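Local atomic coordinates of ribonucleoside-diphosphate reductase, alpha chain (Actinobacillus ureae ATCC 25976, PDB entry 6DQX), a protein that probably reduces ribonucleoside diphosphates to deoxyribonucleotides, as the catalytic alpha subunit of a class Id ribonucleotide reductase. Residues L207-V212 with I245-F250. Numbering follows the deposited sequence.
Sequences LMYYGV and IPYLFF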
loop_
_atom_site.group_PDB
_atom_site.type_symbol
_atom_site.label_atom_id
_atom_site.label_comp_id
_atom_site.label_asym_id
_atom_site.label_seq_id
_atom_site.Cartn_x
_atom_site.Cartn_y
_atom_site.Cartn_z
ATOM N N LEU A 207 14.399 3.017 -1.663
ATOM C CA LEU A 207 13.976 4.362 -1.224
ATOM C C LEU A 207 13.939 4.483 0.292
ATOM O O LEU A 207 14.388 5.485 0.838
ATOM C CB LEU A 207 12.606 4.740 -1.806
ATOM C CG LEU A 207 12.454 4.633 -3.338
ATOM C CD1 LEU A 207 11.192 5.348 -3.814
ATOM C CD2 LEU A 207 13.664 5.171 -4.086
ATOM N N MET A 208 13.376 3.485 0.963
ATOM C CA MET A 208 13.236 3.536 2.408
ATOM C C MET A 208 14.575 3.262 3.068
ATOM O O MET A 208 15.461 2.578 2.502
ATOM C CB MET A 208 12.164 2.581 2.920
ATOM C CG MET A 208 12.434 1.111 2.740
ATOM S SD MET A 208 11.193 0.107 3.562
ATOM C CE MET A 208 11.979 -0.242 5.119
ATOM N N TYR A 209 14.738 3.840 4.252
ATOM C CA TYR A 209 15.894 3.538 5.096
ATOM C C TYR A 209 15.555 2.427 6.075
ATOM O O TYR A 209 14.391 2.015 6.201
ATOM C CB TYR A 209 16.315 4.790 5.868
ATOM C CG TYR A 209 16.634 5.947 4.973
ATOM C CD1 TYR A 209 17.729 5.891 4.104
ATOM C CD2 TYR A 209 15.843 7.097 4.979
ATOM C CE1 TYR A 209 18.027 6.953 3.260
ATOM C CE2 TYR A 209 16.131 8.174 4.139
ATOM C CZ TYR A 209 17.222 8.094 3.285
ATOM O OH TYR A 209 17.499 9.153 2.449
ATOM N N TYR A 210 16.566 1.915 6.763
ATOM C CA TYR A 210 16.346 0.965 7.828
ATOM C C TYR A 210 17.363 1.045 8.942
ATOM O O TYR A 210 18.469 1.560 8.770
ATOM C CB TYR A 210 16.218 -0.499 7.343
ATOM C CG TYR A 210 17.518 -1.185 6.905
ATOM C CD1 TYR A 210 18.264 -0.696 5.845
ATOM C CD2 TYR A 210 17.985 -2.293 7.575
ATOM C CE1 TYR A 210 19.456 -1.307 5.457
ATOM C CE2 TYR A 210 19.159 -2.919 7.206
ATOM C CZ TYR A 210 19.875 -2.426 6.140
ATOM O OH TYR A 210 21.028 -3.059 5.827
ATOM N N GLY A 211 16.921 0.526 10.081
ATOM C CA GLY A 211 17.710 0.371 11.270
ATOM C C GLY A 211 17.630 -1.040 11.783
ATOM O O GLY A 211 16.636 -1.754 11.566
ATOM N N VAL A 212 18.676 -1.438 12.492
ATOM C CA VAL A 212 18.773 -2.757 13.079
ATOM C C VAL A 212 18.824 -2.659 14.596
ATOM O O VAL A 212 19.650 -1.911 15.168
ATOM C CB VAL A 212 19.991 -3.519 12.530
ATOM C CG1 VAL A 212 20.156 -4.840 13.271
ATOM C CG2 VAL A 212 19.806 -3.766 11.031
ATOM N N ILE A 245 24.332 3.210 6.213
ATOM C CA ILE A 245 23.283 2.555 6.976
ATOM C C ILE A 245 23.539 1.039 6.948
ATOM O O ILE A 245 24.400 0.576 6.165
ATOM C CB ILE A 245 21.894 2.975 6.431
ATOM C CG1 ILE A 245 21.597 2.318 5.066
ATOM C CG2 ILE A 245 21.790 4.488 6.368
ATOM C CD1 ILE A 245 20.121 2.198 4.786
ATOM N N PRO A 246 22.831 0.234 7.742
ATOM C CA PRO A 246 21.678 0.621 8.589
ATOM C C PRO A 246 22.009 1.542 9.754
ATOM O O PRO A 246 23.119 1.532 10.249
ATOM C CB PRO A 246 21.217 -0.721 9.168
ATOM C CG PRO A 246 22.433 -1.594 9.145
ATOM C CD PRO A 246 23.200 -1.177 7.931
ATOM N N TYR A 247 20.997 2.246 10.238
ATOM C CA TYR A 247 21.041 2.813 11.600
ATOM C C TYR A 247 21.169 1.700 12.641
ATOM O O TYR A 247 20.758 0.553 12.420
ATOM C CB TYR A 247 19.757 3.637 11.891
ATOM C CG TYR A 247 19.339 4.577 10.776
ATOM C CD1 TYR A 247 20.284 5.208 9.992
ATOM C CD2 TYR A 247 17.987 4.849 10.524
ATOM C CE1 TYR A 247 19.926 6.076 8.988
ATOM C CE2 TYR A 247 17.618 5.723 9.505
ATOM C CZ TYR A 247 18.596 6.320 8.740
ATOM O OH TYR A 247 18.284 7.200 7.707
ATOM N N LEU A 248 21.777 2.019 13.782
ATOM C CA LEU A 248 21.851 1.102 14.894
ATOM C C LEU A 248 20.934 1.578 16.007
ATOM O O LEU A 248 20.956 2.751 16.365
ATOM C CB LEU A 248 23.279 1.011 15.392
ATOM C CG LEU A 248 24.234 0.419 14.342
ATOM C CD1 LEU A 248 25.667 0.584 14.809
ATOM C CD2 LEU A 248 23.905 -1.046 14.100
ATOM N N PHE A 249 20.129 0.660 16.531
ATOM C CA PHE A 249 19.248 0.936 17.677
ATOM C C PHE A 249 19.657 -0.040 18.759
ATOM O O PHE A 249 19.437 -1.262 18.654
ATOM C CB PHE A 249 17.787 0.817 17.256
ATOM C CG PHE A 249 16.804 0.975 18.380
ATOM C CD1 PHE A 249 16.581 2.210 18.963
ATOM C CD2 PHE A 249 16.084 -0.107 18.843
ATOM C CE1 PHE A 249 15.654 2.350 19.995
ATOM C CE2 PHE A 249 15.163 0.024 19.870
ATOM C CZ PHE A 249 14.961 1.254 20.454
ATOM N N PHE A 250 20.339 0.474 19.784
ATOM C CA PHE A 250 20.744 -0.360 20.922
ATOM C C PHE A 250 19.599 -0.486 21.900
ATOM O O PHE A 250 19.455 0.279 22.839
ATOM C CB PHE A 250 22.008 0.210 21.569
ATOM C CG PHE A 250 23.185 0.185 20.658
ATOM C CD1 PHE A 250 23.626 -1.029 20.138
ATOM C CD2 PHE A 250 23.839 1.351 20.287
ATOM C CE1 PHE A 250 24.715 -1.066 19.279
ATOM C CE2 PHE A 250 24.929 1.310 19.421
ATOM C CZ PHE A 250 25.361 0.100 18.932
#
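Two neighbouring parallel strands of the ribonucleotide reductase barrel domain pair here, Gly211 beside Tyr247 and Val212 beside Leu248. Three backbone hydrogen bonds join them. Tyr247 N donates to Tyr210 O (3.0 Å). Val212 N then donates to Tyr247 O (2.9 Å), and Phe249 N to Val212 O (2.9 Å). Gly211 CA adds a CA-H...O contact to Tyr247 O.

Pro246, which follows a cis peptide bond, lies alongside Tyr210. Its CB sits over one face of the Tyr210 ring, 3.8 Å from the centroid, in a CH-pi contact. The CB bond of Tyr210 starts out away from 245-250, but a chi1 of 74° swings the ring back onto Pro246 CB and Ile245 CD1. Ile245 CD1 approaches Tyr210 CD1 at 3.6 Å. Val212 CG2 also packs against Pro246 CB, at 3.8 Å, so that one proline carbon touches both Tyr210 and Val212, alternate residues of the same strand. Helix 227-243 covers the face that carries Val212 and Leu248, through Leu236, which touches both and Pro246.

On the opposite face of the sheet, Tyr247 reaches back to Tyr209. Tyr247 OH lies over one face of the Tyr209 ring, offset toward the rim and 3.4 Å from Tyr209 CG. The Tyr247 ring meets that of Tyr551, and Tyr209 touches Tyr552, both in strand 549-554.

Strand 209-213 also pairs in parallel with strand 181-186, and strand 247-249 pairs antiparallel with strand 549-554. Helices 216-223 and 227-243 link the two parallel strands. The arrangement is a beta-alpha-beta crossover, typical of the alpha/beta barrel of ribonucleotide reductase catalytic subunits.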